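ECXA (Escherichia coli, PDB 4L63) is a zinc-bound protein of the metzincin type that probably acts as a metallopeptidase. Local coordinates at residues E66-W71 and H160-I165; S74-Q79 and E232-M237; L154-K159 and T222-S227. One frame throughout, in Å; residues are numbered along the deposited sequence.

Overall arrangement
All three contacts lie in one chain, two of them on the zinc-binding helix 146-165. Contact 1 packs residues 66-71, on helix 60-70, against residues 160-165; contact 3 packs the preceding residues 154-159 against the loop 222-227. Their centres are about 8 Å apart, joined by the Glu70–Lys159 salt bridge. Contact 2 ties residues 74-79, which lead into strand 78-80 at the edge of the sheet, to helix 228-239, its centre about 10 Å from contact 1 and about 16 Å from contact 3. The first segments come in the order 66-71, 74-79, 154-159, the partners in the order 160-165, 222-227, 232-237. Contacts 1 and 3 thus pack distant parts on the helix with two zinc ligands; contact 2 backs Trp71.

Contact 1 (E66-W71 and H160-I165); sequences EAFNEW and HEIGHI. With ZN (zinc ion), chain G.
Ala67, Phe68 and Trp71 gather round Ile162 and Gly163 on the side of helix 146-165 that is turned from the zinc. His160, Glu161 and His164 serve the zinc side, Ile162 and Gly163 the packing on helix 60-70. His160 faces the metal: its CG lies anti to the backbone N (chi1 176°), and NE2 binds zinc at 2.1 Å while ND1 bonds to Ile198 O. Glu161 also points from the partner helix; its OE2 accepts a hydrogen bond of 2.7 Å from a water that is itself a zinc ligand, and OE1 is held by Thr106 OG1. Ile162 carries the interhelical packing. Its CD1 sits above the centre of the Phe68 ring, 4.1 Å from the centroid and 9° off the normal, a CH-pi contact, although that ring is poorly ordered. CG1 of Ile162 meets Ala67 CB at 3.9 Å, and its CG2 presses on Trp71 CD1 at 3.4 Å, the two side chains running antiparallel past one another. The indole N-H is used elsewhere, on the carbonyl O of Lys159, which ties the ring to the helix it packs on. Gly163, without a side chain, offers bare backbone to the six-membered part of the indole, its CA lying 3.7 Å from Trp71 CZ2. His164 returns to the metal, NE2 at 2.2 Å from zinc, with ND1 fixed by Leu168 O and Met199 touching the side chain. Ile165 completes the turn, packing on Val91 and Thr116 of the sheet. The helix, its rear face packed on helix 60-70, carries the HExxH part, with His160 and His164, and the chain beyond it brings His170 as third protein ligand, completing the HExxHxxGxxH zinc-binding sequence of metzincins.

Contact 2 (S74-Q79 and E232-M237); sequences SGIRVQ and EGVRVM
Ser74 turns OG between its own backbone N and carbonyl carbon (chi1 71°), and Val234 sets CG1 anti to its backbone N (chi1 176°), which brings the hydroxyl and the methyl to 3.4 Å. The hydroxyl is hydrogen-bonded to Trp71 O, so the methyl packs on an oxygen whose bonding lies elsewhere. Ser74 CB adds to the contact, 3.6 Å from Val234 CG1. Beyond it, Ile76 CG2 reaches the same methyl at 4.0 Å, the two side chains crossing at about a right angle. Arg235 runs extended from CG to NE and then lays one face of its guanidinium over the carbonyl O of Ser74. That oxygen stands 3.3 Å from Arg235 NH1, but the angle is too poor for a hydrogen bond; the approach is probably favourable electrostatically. Arg238 NH1 gives Ser74 O a weak hydrogen bond and lies close to the like-charged NH1 of Arg235. The contact joins the turn after helix 60-70 to helix 228-239: Val234 also touches Trp71 and Leu168, strand 21-22 receives Val236 and Met237, and residues 77-79 pair with strand 33-36 at the edge of the mixed sheet.

Contact 3 (L154-K159 and T222-S227); sequences LRITIK and TDIGPS
The middle of the zinc-binding helix 146-165 is met here by the loop between helices 207-215 and 228-239, with Ile224 inserted among Arg155, Ile156 and Lys159. CG1 of Ile224 is flanked by its own N and C (chi1 72°), and the extended end carries CD1 onto the helix. That methyl lies 3.6 Å from Ile156 CG1 and 4.0 Å from Arg155 CB, while the Ile224 CG2 branch comes 4.1 Å from Ile156 CD1. The Ile156 and Ile224 side chains are roughly perpendicular. Lys159 also crosses Ile224; its chain is stretched out beyond CG and NZ ends 3.2 Å from Ile224 CG1, a close non-bonded contact, its polar partner being Glu70. Arg155 gives the loop little more than CB, its guanidinium going on to a cation-pi contact with Tyr63. At phi 141° and psi 173° a side chain on Gly225 would run into the carbonyl O of Ile224 and into Pro226 CD; its N-H is hydrogen-bonded to Tyr207 OH. Further on, Ser227 is the N-cap of helix 228-239. Lys159 is buried, with aliphatic carbon alongside its ammonium end; the charge is met by a salt bridge to Glu70 OE1, with Glu66 as a long, weak second partner, and these acidic neighbours would probably favour the charged form, fastening helix 60-70 at the same place.

Contact 1 (E66-W71 and H160-I165)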
ATOM      1  N   GLU A  66       1.173  10.184  32.056  1.00 87.56           N
ATOM      2  CA  GLU A  66       1.973   9.241  31.286  1.00 84.89           C
ATOM      3  C   GLU A  66       1.243   8.786  30.026  1.00 81.86           C
ATOM      4  O   GLU A  66       1.849   8.648  28.965  1.00 80.06           O
ATOM      5  CB  GLU A  66       2.343   8.033  32.156  1.00 86.07           C
ATOM      6  CG  GLU A  66       3.483   7.178  31.624  1.00 92.14           C
ATOM      7  CD  GLU A  66       3.049   6.220  30.529  1.00 94.50           C
ATOM      8  OE1 GLU A  66       1.850   5.859  30.491  1.00 91.29           O
ATOM      9  OE2 GLU A  66       3.907   5.821  29.711  1.00 96.60           O
ATOM     10  N   ALA A  67      -0.062   8.566  30.155  1.00 80.78           N
ATOM     11  CA  ALA A  67      -0.881   8.073  29.057  1.00 83.07           C
ATOM     12  C   ALA A  67      -0.943   9.074  27.918  1.00 90.33           C
ATOM     13  O   ALA A  67      -0.963   8.691  26.750  1.00 81.17           O
ATOM     14  CB  ALA A  67      -2.284   7.750  29.540  1.00 78.54           C
ATOM     15  N   PHE A  68      -1.026  10.334  28.280  1.00116.01           N
ATOM     16  CA  PHE A  68      -1.071  11.439  27.338  1.00116.11           C
ATOM     17  C   PHE A  68       0.213  11.561  26.546  1.00114.12           C
ATOM     18  O   PHE A  68       0.229  11.944  25.404  1.00114.26           O
ATOM     19  CB  PHE A  68      -1.357  12.733  28.062  1.00119.35           C
ATOM     20  CG  PHE A  68      -2.751  13.222  27.884  1.00121.47           C
ATOM     21  CD1 PHE A  68      -3.509  13.583  28.973  1.00120.68           C
ATOM     22  CD2 PHE A  68      -3.303  13.318  26.634  1.00122.42           C
ATOM     23  CE1 PHE A  68      -4.797  14.028  28.819  1.00118.97           C
ATOM     24  CE2 PHE A  68      -4.583  13.761  26.465  1.00120.04           C
ATOM     25  CZ  PHE A  68      -5.336  14.122  27.560  1.00119.51           C
ATOM     26  N   ASN A  69       1.299  11.281  27.215  1.00 96.76           N
ATOM     27  CA  ASN A  69       2.624  11.298  26.609  1.00 84.77           C
ATOM     28  C   ASN A  69       2.796  10.146  25.632  1.00 82.02           C
ATOM     29  O   ASN A  69       3.581  10.235  24.689  1.00 76.31           O
ATOM     30  CB  ASN A  69       3.706  11.222  27.672  1.00 84.55           C
ATOM     31  CG  ASN A  69       5.082  11.484  27.108  1.00 91.28           C
ATOM     32  OD1 ASN A  69       5.443  12.626  26.823  1.00 96.70           O
ATOM     33  ND2 ASN A  69       5.848  10.417  26.905  1.00 88.83           N
ATOM     34  N   GLU A  70       2.076   9.056  25.887  1.00 79.33           N
ATOM     35  CA  GLU A  70       2.033   7.911  24.982  1.00 74.68           C
ATOM     36  C   GLU A  70       1.499   8.324  23.624  1.00 73.06           C
ATOM     37  O   GLU A  70       1.875   7.762  22.594  1.00 73.49           O
ATOM     38  CB  GLU A  70       1.147   6.805  25.551  1.00 78.81           C
ATOM     39  CG  GLU A  70       1.649   6.144  26.809  1.00 87.29           C
ATOM     40  CD  GLU A  70       2.491   4.930  26.509  1.00 92.63           C
ATOM     41  OE1 GLU A  70       1.904   3.851  26.278  1.00 87.09           O
ATOM     42  OE2 GLU A  70       3.733   5.049  26.514  1.00100.30           O
ATOM     43  N   TRP A  71       0.591   9.295  23.636  1.00 63.23           N
ATOM     44  CA  TRP A  71      -0.099   9.729  22.428  1.00 65.25           C
ATOM     45  C   TRP A  71       0.580  10.946  21.801  1.00 68.44           C
ATOM     46  O   TRP A  71       0.210  11.379  20.707  1.00 62.76           O
ATOM     47  CB  TRP A  71      -1.567  10.041  22.736  1.00 62.40           C
ATOM     48  CG  TRP A  71      -2.412   8.837  23.013  1.00 61.14           C
ATOM     49  CD1 TRP A  71      -2.694   8.290  24.234  1.00 60.78           C
ATOM     50  CD2 TRP A  71      -3.091   8.030  22.045  1.00 57.10           C
ATOM     51  NE1 TRP A  71      -3.509   7.192  24.083  1.00 58.46           N
ATOM     52  CE2 TRP A  71      -3.765   7.009  22.744  1.00 56.55           C
ATOM     53  CE3 TRP A  71      -3.193   8.069  20.649  1.00 55.31           C
ATOM     54  CZ2 TRP A  71      -4.532   6.042  22.105  1.00 53.44           C
ATOM     55  CZ3 TRP A  71      -3.958   7.096  20.007  1.00 52.60           C
ATOM     56  CH2 TRP A  71      -4.613   6.101  20.736  1.00 51.68           C
ATOM     57  N   HIS A 160      -6.399   3.780  26.525  1.00 52.25           N
ATOM     58  CA  HIS A 160      -7.544   3.481  25.666  1.00 51.69           C
ATOM     59  C   HIS A 160      -8.580   4.611  25.723  1.00 50.96           C
ATOM     60  O   HIS A 160      -9.059   5.072  24.690  1.00 48.43           O
ATOM     61  CB  HIS A 160      -8.167   2.143  26.077  1.00 49.71           C
ATOM     62  CG  HIS A 160      -9.416   1.785  25.332  1.00 51.75           C
ATOM     63  ND1 HIS A 160      -9.406   1.068  24.154  1.00 45.08           N
ATOM     64  CD2 HIS A 160     -10.718   2.038  25.610  1.00 48.27           C
ATOM     65  CE1 HIS A 160     -10.652   0.897  23.738  1.00 45.62           C
ATOM     66  NE2 HIS A 160     -11.464   1.476  24.604  1.00 46.03           N
ATOM     67  N   GLU A 161      -8.902   5.075  26.927  1.00 53.25           N
ATOM     68  CA  GLU A 161      -9.876   6.153  27.077  1.00 56.95           C
ATOM     69  C   GLU A 161      -9.361   7.479  26.488  1.00 54.45           C
ATOM     70  O   GLU A 161     -10.147   8.256  25.938  1.00 54.02           O
ATOM     71  CB  GLU A 161     -10.262   6.329  28.551  1.00 59.56           C
ATOM     72  CG  GLU A 161     -11.015   5.134  29.155  1.00 66.32           C
ATOM     73  CD  GLU A 161     -12.155   4.619  28.279  1.00 67.26           C
ATOM     74  OE1 GLU A 161     -12.977   5.435  27.814  1.00 62.28           O
ATOM     75  OE2 GLU A 161     -12.235   3.390  28.065  1.00 72.46           O
ATOM     76  N   ILE A 162      -8.054   7.727  26.593  1.00 55.30           N
ATOM     77  CA  ILE A 162      -7.421   8.871  25.921  1.00 55.41           C
ATOM     78  C   ILE A 162      -7.674   8.837  24.408  1.00 53.69           C
ATOM     79  O   ILE A 162      -7.912   9.867  23.776  1.00 52.13           O
ATOM     80  CB  ILE A 162      -5.883   8.907  26.133  1.00 56.61           C
ATOM     81  CG1 ILE A 162      -5.501   8.848  27.613  1.00 68.54           C
ATOM     82  CG2 ILE A 162      -5.291  10.157  25.497  1.00 59.71           C
ATOM     83  CD1 ILE A 162      -5.852  10.063  28.396  1.00 65.26           C
ATOM     84  N   GLY A 163      -7.600   7.644  23.830  1.00 49.55           N
ATOM     85  CA  GLY A 163      -7.914   7.468  22.420  1.00 46.60           C
ATOM     86  C   GLY A 163      -9.286   8.039  22.094  1.00 46.69           C
ATOM     87  O   GLY A 163      -9.456   8.730  21.086  1.00 45.49           O
ATOM     88  N   HIS A 164     -10.256   7.768  22.970  1.00 47.57           N
ATOM     89  CA  HIS A 164     -11.620   8.258  22.811  1.00 47.85           C
ATOM     90  C   HIS A 164     -11.686   9.781  22.957  1.00 53.48           C
ATOM     91  O   HIS A 164     -12.396  10.455  22.207  1.00 49.74           O
ATOM     92  CB  HIS A 164     -12.545   7.593  23.832  1.00 49.06           C
ATOM     93  CG  HIS A 164     -12.861   6.163  23.521  1.00 47.86           C
ATOM     94  ND1 HIS A 164     -13.137   5.726  22.243  1.00 44.52           N
ATOM     95  CD2 HIS A 164     -12.951   5.072  24.318  1.00 48.18           C
ATOM     96  CE1 HIS A 164     -13.382   4.428  22.267  1.00 43.87           C
ATOM     97  NE2 HIS A 164     -13.272   4.005  23.513  1.00 47.02           N
ATOM     98  N   ILE A 165     -10.953  10.314  23.934  1.00 52.59           N
ATOM     99  CA  ILE A 165     -10.849  11.766  24.108  1.00 56.80           C
ATOM    100  C   ILE A 165     -10.380  12.404  22.803  1.00 54.29           C
ATOM    101  O   ILE A 165     -10.879  13.456  22.396  1.00 55.41           O
ATOM    102  CB  ILE A 165      -9.874  12.148  25.242  1.00 61.16           C
ATOM    103  CG1 ILE A 165     -10.430  11.721  26.599  1.00 70.53           C
ATOM    104  CG2 ILE A 165      -9.625  13.656  25.259  1.00 60.84           C
ATOM    105  CD1 ILE A 165     -11.707  12.427  26.969  1.00 80.10           C
TER
HETATM  106 ZN    ZN G 301     -13.503   1.985  24.338  1.00 56.60          ZN
HETATM  107  O   HOH W   1     -14.264   2.394  26.675  1.00 50.71           O

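Contact 2 (S74-Q79 and E232-M237)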
ATOM      1  N   SER A  74       1.516  11.832  18.095  1.00 61.52           N
ATOM      2  CA  SER A  74       0.491  12.321  17.179  1.00 60.78           C
ATOM      3  C   SER A  74       0.583  13.836  16.961  1.00 63.38           C
ATOM      4  O   SER A  74      -0.005  14.363  16.019  1.00 63.09           O
ATOM      5  CB  SER A  74      -0.901  11.962  17.692  1.00 59.77           C
ATOM      6  OG  SER A  74      -1.211  12.738  18.829  1.00 62.17           O
ATOM      7  N   GLY A  75       1.312  14.533  17.832  1.00 66.00           N
ATOM      8  CA  GLY A  75       1.541  15.961  17.662  1.00 68.68           C
ATOM      9  C   GLY A  75       0.676  16.810  18.570  1.00 75.07           C
ATOM     10  O   GLY A  75       0.804  18.033  18.612  1.00 73.12           O
ATOM     11  N   ILE A  76      -0.140  16.119  19.361  1.00 69.58           N
ATOM     12  CA  ILE A  76      -0.977  16.741  20.371  1.00 75.72           C
ATOM     13  C   ILE A  76      -0.153  17.288  21.506  1.00 81.37           C
ATOM     14  O   ILE A  76       0.880  16.746  21.851  1.00 81.16           O
ATOM     15  CB  ILE A  76      -1.961  15.761  21.022  1.00 74.09           C
ATOM     16  CG1 ILE A  76      -1.237  14.537  21.543  1.00 81.27           C
ATOM     17  CG2 ILE A  76      -3.052  15.382  20.049  1.00 72.96           C
ATOM     18  CD1 ILE A  76      -1.749  14.041  22.867  1.00 85.72           C
ATOM     19  N   ARG A  77      -0.652  18.342  22.119  1.00 86.03           N
ATOM     20  CA  ARG A  77       0.044  18.917  23.265  1.00 88.39           C
ATOM     21  C   ARG A  77      -0.942  19.240  24.368  1.00 89.49           C
ATOM     22  O   ARG A  77      -2.058  19.696  24.114  1.00 89.72           O
ATOM     23  CB  ARG A  77       0.838  20.164  22.867  1.00 88.27           C
ATOM     24  CG  ARG A  77       2.023  19.854  21.966  1.00 88.61           C
ATOM     25  CD  ARG A  77       2.789  21.105  21.595  1.00 96.91           C
ATOM     26  NE  ARG A  77       1.966  22.024  20.814  1.00100.83           N
ATOM     27  CZ  ARG A  77       1.407  23.125  21.306  1.00105.08           C
ATOM     28  NH1 ARG A  77       1.585  23.453  22.580  1.00102.20           N
ATOM     29  NH2 ARG A  77       0.670  23.902  20.523  1.00107.38           N
ATOM     30  N   VAL A  78      -0.529  18.973  25.600  1.00 90.36           N
ATOM     31  CA  VAL A  78      -1.423  19.125  26.736  1.00 91.71           C
ATOM     32  C   VAL A  78      -0.878  19.866  27.915  1.00 88.02           C
ATOM     33  O   VAL A  78       0.300  20.216  27.986  1.00 89.77           O
ATOM     34  CB  VAL A  78      -1.879  17.781  27.294  1.00 82.54           C
ATOM     35  CG1 VAL A  78      -2.535  16.957  26.222  1.00 79.02           C
ATOM     36  CG2 VAL A  78      -0.681  17.034  27.871  1.00 82.59           C
ATOM     37  N   GLN A  79      -1.767  20.005  28.884  1.00 90.71           N
ATOM     38  CA  GLN A  79      -1.499  20.794  30.054  1.00 93.19           C
ATOM     39  C   GLN A  79      -2.570  20.560  31.098  1.00 94.19           C
ATOM     40  O   GLN A  79      -3.758  20.795  30.862  1.00 93.84           O
ATOM     41  CB  GLN A  79      -1.429  22.253  29.662  1.00 95.47           C
ATOM     42  CG  GLN A  79      -1.085  23.187  30.777  1.00101.73           C
ATOM     43  CD  GLN A  79      -1.013  24.586  30.259  1.00108.30           C
ATOM     44  OE1 GLN A  79      -1.986  25.093  29.705  1.00104.65           O
ATOM     45  NE2 GLN A  79       0.147  25.216  30.401  1.00114.89           N
ATOM     46  N   GLU A 232      -1.384   7.779  13.686  1.00 38.42           N
ATOM     47  CA  GLU A 232      -1.806   8.403  12.437  1.00 37.96           C
ATOM     48  C   GLU A 232      -3.298   8.759  12.456  1.00 36.89           C
ATOM     49  O   GLU A 232      -3.713   9.751  11.842  1.00 37.54           O
ATOM     50  CB  GLU A 232      -1.500   7.484  11.250  1.00 36.95           C
ATOM     51  CG  GLU A 232      -0.015   7.351  10.961  1.00 44.01           C
ATOM     52  CD  GLU A 232       0.667   8.698  10.824  1.00 56.52           C
ATOM     53  OE1 GLU A 232       0.196   9.531  10.022  1.00 57.12           O
ATOM     54  OE2 GLU A 232       1.675   8.925  11.525  1.00 64.99           O
ATOM     55  N   GLY A 233      -4.092   7.949  13.156  1.00 35.74           N
ATOM     56  CA  GLY A 233      -5.513   8.210  13.304  1.00 35.22           C
ATOM     57  C   GLY A 233      -5.752   9.545  13.994  1.00 37.13           C
ATOM     58  O   GLY A 233      -6.580  10.344  13.557  1.00 37.52           O
ATOM     59  N   VAL A 234      -5.017   9.791  15.074  1.00 38.85           N
ATOM     60  CA  VAL A 234      -5.160  11.050  15.806  1.00 41.42           C
ATOM     61  C   VAL A 234      -4.652  12.237  14.979  1.00 42.86           C
ATOM     62  O   VAL A 234      -5.230  13.324  15.039  1.00 47.11           O
ATOM     63  CB  VAL A 234      -4.444  10.986  17.173  1.00 50.46           C
ATOM     64  CG1 VAL A 234      -4.502  12.338  17.892  1.00 47.02           C
ATOM     65  CG2 VAL A 234      -5.088   9.910  18.041  1.00 42.93           C
ATOM     66  N   ARG A 235      -3.587  12.038  14.201  1.00 42.68           N
ATOM     67  CA  ARG A 235      -3.136  13.076  13.264  1.00 44.40           C
ATOM     68  C   ARG A 235      -4.248  13.508  12.316  1.00 43.62           C
ATOM     69  O   ARG A 235      -4.373  14.686  11.992  1.00 45.87           O
ATOM     70  CB  ARG A 235      -1.945  12.605  12.434  1.00 45.65           C
ATOM     71  CG  ARG A 235      -0.645  12.612  13.170  1.00 52.27           C
ATOM     72  CD  ARG A 235       0.550  12.523  12.227  1.00 49.47           C
ATOM     73  NE  ARG A 235       1.775  12.639  13.007  1.00 59.08           N
ATOM     74  CZ  ARG A 235       2.251  13.793  13.461  1.00 69.68           C
ATOM     75  NH1 ARG A 235       1.609  14.925  13.198  1.00 68.41           N
ATOM     76  NH2 ARG A 235       3.369  13.821  14.177  1.00 78.49           N
ATOM     77  N   VAL A 236      -5.043  12.548  11.858  1.00 40.90           N
ATOM     78  CA  VAL A 236      -6.216  12.853  11.054  1.00 40.40           C
ATOM     79  C   VAL A 236      -7.241  13.651  11.865  1.00 41.66           C
ATOM     80  O   VAL A 236      -7.767  14.661  11.386  1.00 43.29           O
ATOM     81  CB  VAL A 236      -6.868  11.573  10.507  1.00 37.78           C
ATOM     82  CG1 VAL A 236      -8.203  11.890   9.859  1.00 37.76           C
ATOM     83  CG2 VAL A 236      -5.925  10.901   9.498  1.00 37.23           C
ATOM     84  N   MET A 237      -7.498  13.211  13.098  1.00 41.42           N
ATOM     85  CA  MET A 237      -8.487  13.862  13.963  1.00 43.06           C
ATOM     86  C   MET A 237      -8.036  15.261  14.360  1.00 46.50           C
ATOM     87  O   MET A 237      -8.866  16.100  14.711  1.00 48.57           O
ATOM     88  CB  MET A 237      -8.756  13.039  15.226  1.00 42.75           C
ATOM     89  CG  MET A 237      -9.311  11.626  14.971  1.00 40.08           C
ATOM     90  SD  MET A 237     -10.684  11.561  13.798  1.00 39.00           S
ATOM     91  CE  MET A 237     -11.965  12.437  14.698  1.00 41.60           C
TER

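Contact 3 (L154-K159 and T222-S227)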
ATOM      1  N   LEU A 154      -4.720  -0.708  34.388  1.00 75.77           N
ATOM      2  CA  LEU A 154      -5.106   0.683  34.586  1.00 73.14           C
ATOM      3  C   LEU A 154      -4.529   1.597  33.506  1.00 70.58           C
ATOM      4  O   LEU A 154      -5.244   2.441  32.967  1.00 72.80           O
ATOM      5  CB  LEU A 154      -4.675   1.178  35.969  1.00 78.03           C
ATOM      6  CG  LEU A 154      -5.548   2.320  36.487  1.00 82.05           C
ATOM      7  CD1 LEU A 154      -6.813   1.774  37.130  1.00 85.25           C
ATOM      8  CD2 LEU A 154      -4.782   3.209  37.464  1.00 92.70           C
ATOM      9  N   ARG A 155      -3.247   1.434  33.190  1.00 70.58           N
ATOM     10  CA  ARG A 155      -2.622   2.237  32.141  1.00 70.52           C
ATOM     11  C   ARG A 155      -3.282   1.984  30.793  1.00 67.94           C
ATOM     12  O   ARG A 155      -3.623   2.925  30.081  1.00 62.19           O
ATOM     13  CB  ARG A 155      -1.125   1.949  32.037  1.00 78.79           C
ATOM     14  CG  ARG A 155      -0.330   2.377  33.250  1.00 84.66           C
ATOM     15  CD  ARG A 155       1.155   2.153  33.042  1.00 89.21           C
ATOM     16  NE  ARG A 155       1.919   2.521  34.232  1.00 97.29           N
ATOM     17  CZ  ARG A 155       2.302   3.760  34.528  1.00 98.10           C
ATOM     18  NH1 ARG A 155       2.990   3.994  35.638  1.00 97.85           N
ATOM     19  NH2 ARG A 155       1.996   4.764  33.715  1.00 99.08           N
ATOM     20  N   ILE A 156      -3.438   0.708  30.450  1.00 62.34           N
ATOM     21  CA  ILE A 156      -4.159   0.308  29.242  1.00 58.51           C
ATOM     22  C   ILE A 156      -5.531   0.970  29.188  1.00 63.20           C
ATOM     23  O   ILE A 156      -5.888   1.587  28.187  1.00 58.22           O
ATOM     24  CB  ILE A 156      -4.343  -1.216  29.167  1.00 62.35           C
ATOM     25  CG1 ILE A 156      -2.988  -1.914  29.046  1.00 65.09           C
ATOM     26  CG2 ILE A 156      -5.253  -1.587  27.998  1.00 58.48           C
ATOM     27  CD1 ILE A 156      -3.075  -3.425  28.999  1.00 66.77           C
ATOM     28  N   THR A 157      -6.286   0.853  30.279  1.00 60.08           N
ATOM     29  CA  THR A 157      -7.616   1.447  30.362  1.00 60.93           C
ATOM     30  C   THR A 157      -7.578   2.954  30.140  1.00 60.81           C
ATOM     31  O   THR A 157      -8.380   3.491  29.378  1.00 58.11           O
ATOM     32  CB  THR A 157      -8.287   1.159  31.723  1.00 63.20           C
ATOM     33  OG1 THR A 157      -8.412  -0.257  31.907  1.00 63.30           O
ATOM     34  CG2 THR A 157      -9.663   1.797  31.788  1.00 63.20           C
ATOM     35  N   ILE A 158      -6.640   3.628  30.800  1.00 62.93           N
ATOM     36  CA  ILE A 158      -6.502   5.075  30.672  1.00 63.41           C
ATOM     37  C   ILE A 158      -6.039   5.477  29.267  1.00 60.71           C
ATOM     38  O   ILE A 158      -6.636   6.355  28.655  1.00 59.29           O
ATOM     39  CB  ILE A 158      -5.531   5.638  31.733  1.00 67.38           C
ATOM     40  CG1 ILE A 158      -6.155   5.501  33.123  1.00 70.90           C
ATOM     41  CG2 ILE A 158      -5.206   7.088  31.442  1.00 68.21           C
ATOM     42  CD1 ILE A 158      -5.404   6.221  34.228  1.00 75.36           C
ATOM     43  N   LYS A 159      -4.998   4.828  28.752  1.00 59.09           N
ATOM     44  CA  LYS A 159      -4.535   5.076  27.383  1.00 59.92           C
ATOM     45  C   LYS A 159      -5.638   4.855  26.347  1.00 58.36           C
ATOM     46  O   LYS A 159      -5.795   5.647  25.414  1.00 51.53           O
ATOM     47  CB  LYS A 159      -3.335   4.188  27.054  1.00 56.86           C
ATOM     48  CG  LYS A 159      -2.096   4.523  27.858  1.00 62.83           C
ATOM     49  CD  LYS A 159      -1.031   3.468  27.687  1.00 68.69           C
ATOM     50  CE  LYS A 159       0.019   3.596  28.769  1.00 79.15           C
ATOM     51  NZ  LYS A 159       1.251   2.860  28.403  1.00 85.56           N
ATOM     52  N   THR A 222       6.098  -1.578  29.091  1.00 98.24           N
ATOM     53  CA  THR A 222       6.903  -0.866  28.104  1.00 95.84           C
ATOM     54  C   THR A 222       6.467  -1.261  26.689  1.00 91.21           C
ATOM     55  O   THR A 222       6.866  -0.637  25.704  1.00 89.57           O
ATOM     56  CB  THR A 222       8.412  -1.146  28.291  1.00 97.72           C
ATOM     57  OG1 THR A 222       9.139  -0.640  27.165  1.00 99.28           O
ATOM     58  CG2 THR A 222       8.670  -2.636  28.419  1.00 94.25           C
ATOM     59  N   ASP A 223       5.634  -2.295  26.605  1.00 88.60           N
ATOM     60  CA  ASP A 223       5.136  -2.797  25.327  1.00 83.03           C
ATOM     61  C   ASP A 223       3.838  -2.119  24.894  1.00 80.35           C
ATOM     62  O   ASP A 223       3.647  -1.838  23.710  1.00 77.89           O
ATOM     63  CB  ASP A 223       4.920  -4.309  25.401  1.00 82.39           C
ATOM     64  CG  ASP A 223       6.218  -5.086  25.372  1.00 90.18           C
ATOM     65  OD1 ASP A 223       7.195  -4.587  24.773  1.00 91.12           O
ATOM     66  OD2 ASP A 223       6.261  -6.194  25.949  1.00 93.82           O
ATOM     67  N   ILE A 224       2.946  -1.867  25.848  1.00 79.42           N
ATOM     68  CA  ILE A 224       1.636  -1.309  25.528  1.00 77.31           C
ATOM     69  C   ILE A 224       1.738   0.129  25.031  1.00 68.38           C
ATOM     70  O   ILE A 224       2.758   0.794  25.217  1.00 64.61           O
ATOM     71  CB  ILE A 224       0.685  -1.350  26.743  1.00 62.83           C
ATOM     72  CG1 ILE A 224       1.114  -0.323  27.793  1.00 70.54           C
ATOM     73  CG2 ILE A 224       0.628  -2.753  27.329  1.00 65.44           C
ATOM     74  CD1 ILE A 224       0.187  -0.247  28.988  1.00 69.79           C
ATOM     75  N   GLY A 225       0.673   0.596  24.387  1.00 56.06           N
ATOM     76  CA  GLY A 225       0.612   1.957  23.895  1.00 55.00           C
ATOM     77  C   GLY A 225      -0.071   2.039  22.545  1.00 53.78           C
ATOM     78  O   GLY A 225      -0.378   1.010  21.942  1.00 49.58           O
ATOM     79  N   PRO A 226      -0.302   3.268  22.059  1.00 51.41           N
ATOM     80  CA  PRO A 226      -0.918   3.498  20.750  1.00 46.27           C
ATOM     81  C   PRO A 226      -0.083   2.857  19.651  1.00 48.83           C
ATOM     82  O   PRO A 226       1.138   2.968  19.692  1.00 45.51           O
ATOM     83  CB  PRO A 226      -0.908   5.025  20.607  1.00 45.94           C
ATOM     84  CG  PRO A 226      -0.634   5.560  21.983  1.00 51.34           C
ATOM     85  CD  PRO A 226       0.171   4.517  22.677  1.00 54.49           C
ATOM     86  N   SER A 227      -0.718   2.193  18.692  1.00 41.51           N
ATOM     87  CA  SER A 227       0.023   1.629  17.568  1.00 40.54           C
ATOM     88  C   SER A 227       0.400   2.717  16.571  1.00 39.84           C
ATOM     89  O   SER A 227      -0.020   3.863  16.718  1.00 39.91           O
ATOM     90  CB  SER A 227      -0.808   0.562  16.864  1.00 43.74           C
ATOM     91  OG  SER A 227      -1.912   1.175  16.212  1.00 39.53           O
TER